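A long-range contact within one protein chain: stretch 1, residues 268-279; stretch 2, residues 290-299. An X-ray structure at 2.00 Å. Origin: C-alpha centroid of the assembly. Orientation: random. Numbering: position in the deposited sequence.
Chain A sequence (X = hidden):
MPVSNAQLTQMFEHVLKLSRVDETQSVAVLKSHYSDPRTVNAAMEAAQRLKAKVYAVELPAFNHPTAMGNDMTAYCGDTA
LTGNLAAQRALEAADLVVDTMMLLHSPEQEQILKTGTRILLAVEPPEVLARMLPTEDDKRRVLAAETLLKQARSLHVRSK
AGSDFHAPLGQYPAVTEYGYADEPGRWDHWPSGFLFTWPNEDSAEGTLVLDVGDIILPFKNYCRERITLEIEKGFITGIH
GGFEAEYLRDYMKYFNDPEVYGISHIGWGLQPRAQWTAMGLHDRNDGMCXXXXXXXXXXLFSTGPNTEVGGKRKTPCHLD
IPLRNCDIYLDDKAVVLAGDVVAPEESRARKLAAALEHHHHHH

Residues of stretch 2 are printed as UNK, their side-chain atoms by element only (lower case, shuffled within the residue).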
# COMPACT_ATOMS: atom_id res chain seq x y z
N TRP A 268 -26.81 22.32 -25.80
CA TRP A 268 -27.29 20.99 -26.22
C TRP A 268 -26.11 20.04 -26.43
O TRP A 268 -24.98 20.51 -26.56
CB TRP A 268 -28.23 21.11 -27.43
CG TRP A 268 -27.62 21.51 -28.74
CD1 TRP A 268 -27.25 20.67 -29.74
CD2 TRP A 268 -27.33 22.84 -29.21
NE1 TRP A 268 -26.73 21.38 -30.79
CE2 TRP A 268 -26.79 22.71 -30.50
CE3 TRP A 268 -27.50 24.12 -28.68
CZ2 TRP A 268 -26.41 23.80 -31.28
CZ3 TRP A 268 -27.09 25.20 -29.43
CH2 TRP A 268 -26.57 25.05 -30.71
N GLY A 269 -26.42 18.75 -26.39
CA GLY A 269 -25.43 17.66 -26.36
C GLY A 269 -25.19 17.14 -27.74
O GLY A 269 -26.18 17.06 -28.50
N LEU A 270 -23.94 16.80 -28.04
CA LEU A 270 -23.51 16.33 -29.38
C LEU A 270 -22.69 15.05 -29.24
O LEU A 270 -21.96 14.72 -30.20
CB LEU A 270 -22.73 17.46 -30.06
CG LEU A 270 -23.59 18.62 -30.58
CD1 LEU A 270 -22.73 19.78 -31.05
CD2 LEU A 270 -24.52 18.17 -31.69
N GLN A 271 -22.84 14.33 -28.13
CA GLN A 271 -22.03 13.10 -27.86
C GLN A 271 -22.88 11.83 -27.96
O GLN A 271 -23.49 11.38 -26.99
CB GLN A 271 -21.33 13.24 -26.49
CG GLN A 271 -20.33 12.13 -26.19
CD GLN A 271 -19.41 11.83 -27.35
OE1 GLN A 271 -19.69 10.96 -28.18
NE2 GLN A 271 -18.27 12.50 -27.36
N PRO A 272 -22.90 11.16 -29.12
CA PRO A 272 -23.70 9.95 -29.27
C PRO A 272 -23.14 8.75 -28.51
O PRO A 272 -23.87 7.80 -28.29
CB PRO A 272 -23.68 9.73 -30.79
CG PRO A 272 -22.35 10.28 -31.21
CD PRO A 272 -22.15 11.51 -30.34
N ARG A 273 -21.87 8.79 -28.11
CA ARG A 273 -21.26 7.70 -27.29
C ARG A 273 -21.63 7.87 -25.81
O ARG A 273 -21.44 6.91 -25.04
CB ARG A 273 -19.76 7.64 -27.57
CG ARG A 273 -19.45 7.18 -28.99
CD ARG A 273 -17.94 7.06 -29.26
NE ARG A 273 -17.32 8.38 -29.31
CZ ARG A 273 -16.05 8.65 -29.02
NH1 ARG A 273 -15.21 7.70 -28.65
NH2 ARG A 273 -15.63 9.90 -29.10
N ALA A 274 -22.14 9.05 -25.44
CA ALA A 274 -22.73 9.31 -24.11
C ALA A 274 -24.16 8.80 -24.18
O ALA A 274 -24.74 8.86 -25.25
CB ALA A 274 -22.71 10.78 -23.77
N GLN A 275 -24.72 8.34 -23.06
CA GLN A 275 -26.06 7.72 -23.05
C GLN A 275 -26.82 8.17 -21.81
O GLN A 275 -26.30 8.10 -20.66
CB GLN A 275 -25.93 6.20 -23.09
CG GLN A 275 -25.31 5.68 -24.37
CD GLN A 275 -26.28 5.80 -25.52
OE1 GLN A 275 -27.47 5.57 -25.36
NE2 GLN A 275 -25.77 6.15 -26.69
N TRP A 276 -28.06 8.57 -22.06
CA TRP A 276 -29.01 8.94 -20.99
C TRP A 276 -29.17 7.77 -20.02
O TRP A 276 -29.37 8.03 -18.86
CB TRP A 276 -30.32 9.35 -21.65
CG TRP A 276 -31.50 9.39 -20.75
CD1 TRP A 276 -31.77 10.35 -19.84
CD2 TRP A 276 -32.57 8.43 -20.69
NE1 TRP A 276 -32.94 10.06 -19.20
CE2 TRP A 276 -33.45 8.88 -19.70
CE3 TRP A 276 -32.88 7.26 -21.39
CZ2 TRP A 276 -34.63 8.21 -19.38
CZ3 TRP A 276 -34.04 6.58 -21.07
CH2 TRP A 276 -34.90 7.05 -20.07
N THR A 277 -29.02 6.51 -20.45
CA THR A 277 -29.23 5.34 -19.55
C THR A 277 -28.00 5.05 -18.67
O THR A 277 -28.11 4.29 -17.70
CB THR A 277 -29.58 4.09 -20.34
OG1 THR A 277 -28.49 3.92 -21.27
CG2 THR A 277 -30.94 4.19 -20.98
N ALA A 278 -26.84 5.61 -18.99
CA ALA A 278 -25.56 5.28 -18.32
C ALA A 278 -25.63 5.54 -16.80
O ALA A 278 -25.12 4.70 -16.02
CB ALA A 278 -24.47 6.06 -19.00
N MET A 279 -26.26 6.62 -16.36
CA MET A 279 -26.24 7.06 -14.93
C MET A 279 -26.82 5.93 -14.08
O MET A 279 -26.26 5.63 -12.99
CB MET A 279 -27.07 8.33 -14.75
CG MET A 279 -26.89 8.99 -13.40
SD MET A 279 -27.87 10.52 -13.29
CE MET A 279 -29.55 9.89 -13.33
N UNK A 290 -20.79 12.64 -16.83
CA UNK A 290 -20.67 13.36 -18.12
C UNK A 290 -21.64 12.78 -19.15
O UNK A 290 -22.02 13.56 -20.03
c UNK A 290 -19.23 13.31 -18.63
c UNK A 290 -18.90 16.46 -19.31
s UNK A 290 -18.91 15.89 -17.62
c UNK A 290 -18.31 14.18 -17.82
N UNK A 291 -22.06 11.52 -19.02
CA UNK A 291 -23.07 10.91 -19.92
C UNK A 291 -24.34 11.77 -19.91
O UNK A 291 -24.90 12.01 -20.99
o UNK A 291 -21.47 8.08 -19.29
o UNK A 291 -22.56 8.06 -21.21
c UNK A 291 -23.37 9.48 -19.49
c UNK A 291 -22.39 8.47 -20.03
N UNK A 292 -24.81 12.18 -18.72
CA UNK A 292 -26.04 12.95 -18.52
C UNK A 292 -25.84 14.33 -19.13
O UNK A 292 -26.80 14.84 -19.71
c UNK A 292 -26.38 13.04 -17.04
N UNK A 293 -24.66 14.94 -18.99
CA UNK A 293 -24.45 16.31 -19.53
C UNK A 293 -24.38 16.26 -21.06
O UNK A 293 -24.77 17.26 -21.70
n UNK A 293 -22.34 17.89 -13.30
c UNK A 293 -22.03 17.94 -16.96
c UNK A 293 -22.12 17.45 -14.54
c UNK A 293 -23.25 17.23 -17.46
n UNK A 293 -21.76 16.19 -14.74
n UNK A 293 -22.24 18.29 -15.56
c UNK A 293 -23.20 16.98 -18.96
N UNK A 294 -23.79 15.22 -21.65
CA UNK A 294 -23.28 15.27 -23.04
C UNK A 294 -24.19 14.53 -24.03
O UNK A 294 -23.95 14.71 -25.22
c UNK A 294 -21.86 14.77 -23.15
N UNK A 295 -25.15 13.71 -23.61
CA UNK A 295 -25.80 12.77 -24.55
C UNK A 295 -26.42 13.56 -25.72
O UNK A 295 -27.00 14.66 -25.54
c UNK A 295 -28.03 12.39 -23.24
c UNK A 295 -28.10 12.76 -21.90
c UNK A 295 -29.20 12.42 -23.97
c UNK A 295 -30.43 13.26 -22.08
c UNK A 295 -29.28 13.20 -21.33
c UNK A 295 -30.39 12.85 -23.40
c UNK A 295 -26.75 11.82 -23.83
N UNK A 296 -26.27 13.01 -26.92
CA UNK A 296 -26.71 13.60 -28.21
C UNK A 296 -28.17 14.07 -28.12
O UNK A 296 -29.06 13.26 -27.84
c UNK A 296 -25.59 13.96 -32.68
c UNK A 296 -26.72 13.67 -33.43
o UNK A 296 -26.75 14.03 -34.75
c UNK A 296 -27.78 13.01 -32.84
c UNK A 296 -26.52 12.52 -29.28
c UNK A 296 -26.62 12.97 -30.72
c UNK A 296 -27.73 12.67 -31.50
c UNK A 296 -25.55 13.60 -31.34
N UNK A 297 -28.42 15.37 -28.31
CA UNK A 297 -29.80 15.89 -28.44
C UNK A 297 -30.44 16.29 -27.12
O UNK A 297 -31.61 16.67 -27.12
N UNK A 298 -29.71 16.26 -26.00
CA UNK A 298 -30.26 16.76 -24.73
C UNK A 298 -30.35 18.30 -24.84
O UNK A 298 -29.68 18.89 -25.70
c UNK A 298 -28.13 16.89 -23.23
n UNK A 298 -27.33 16.29 -22.35
o UNK A 298 -27.81 17.94 -23.78
c UNK A 298 -29.47 16.22 -23.51
N UNK A 299 -31.16 18.90 -23.99
CA UNK A 299 -31.06 20.33 -23.61
C UNK A 299 -30.50 20.35 -22.19
O UNK A 299 -31.09 19.72 -21.30
c UNK A 299 -31.49 24.70 -23.30
c UNK A 299 -32.34 22.45 -23.15
c UNK A 299 -32.92 24.10 -21.50
c UNK A 299 -32.41 21.05 -23.67
c UNK A 299 -32.98 22.80 -21.98
c UNK A 299 -32.15 25.04 -22.15
c UNK A 299 -31.59 23.41 -23.80
O HOH W 1 -26.73 9.62 -27.00

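Position 290 opens a helix that runs to 294. Its side chain is an unbranched chain of three carbons and one sulfur, with the sulfur before the last carbon. It stays clear of stretch 1. This is Met 290.

Position 291 has two side-chain carbons, the second carrying two oxygens. The CA-to-CB bond points toward stretch 1, and one oxygen lies 2.9 Å from Gln 275 N. A short carboxylate fits: Asp 291. The Gln 275 N to Asp 291 OD1 approach is a hydrogen bond.

Position 292 has one side-chain carbon and makes no close contact with stretch 1. It is Ala 292.

Position 293 has three carbons, a nitrogen, then a carbon bearing two more nitrogens. The CA-to-CB bond points away, and no side-chain atom comes within 7 Å of stretch 1. It is Arg 293.

Position 294 again has a single carbon. That CB lies 3.7 Å from Gln 271 CB and 4.1 Å from Ala 274 CB. It is Ala 294. Its backbone O accepts a hydrogen bond from Gln 271 N at 3.1 Å.

Position 295 has one carbon, then a ring of six carbons with no oxygen. Trp 276 CB sits over one ring face in a CH-pi contact. This is Phe 295, and its CE1 is 3.9 Å from Trp 276 CB.

Position 296 has one carbon and a six-carbon ring bearing one oxygen. A ring carbon lies 4.1 Å from Pro 272 CD. This is Tyr 296, and that carbon is CD1. Its backbone N gives a weak hydrogen bond to Gln 271 O at 3.2 Å.

Position 297 has no side-chain atoms. Its N donates to Gly 269 O at 2.8 Å, nearly straight at 176°. Its phi is 89°, a value that favours glycine: Gly 297.

Position 298 has two carbons, the second carrying one oxygen and one nitrogen. The oxygen lies 3.1 Å from Gly 269 N, at an angle too poor for a hydrogen bond. This is Asn 298. Its ND2 donates to Arg 293 O at 2.8 Å, tying the turn back to the helix. Its backbone O accepts a weak bond from Gly 269 N at 3.3 Å.

Position 299 has one carbon and an unsubstituted six-carbon ring, which makes no close contact with stretch 1. It is Phe 299, which pairs with Trp 268 in an antiparallel bridge.

The contact is largely a backbone match. The type II turn from Phe 295 to Asn 298 lies against Gly 269, where an ideal CB would fall 2.2 Å from Phe 295 O. Ala 274 and Trp 276 pack against Phe 295.

Stretch 2 290-299: MDARAFYGNF
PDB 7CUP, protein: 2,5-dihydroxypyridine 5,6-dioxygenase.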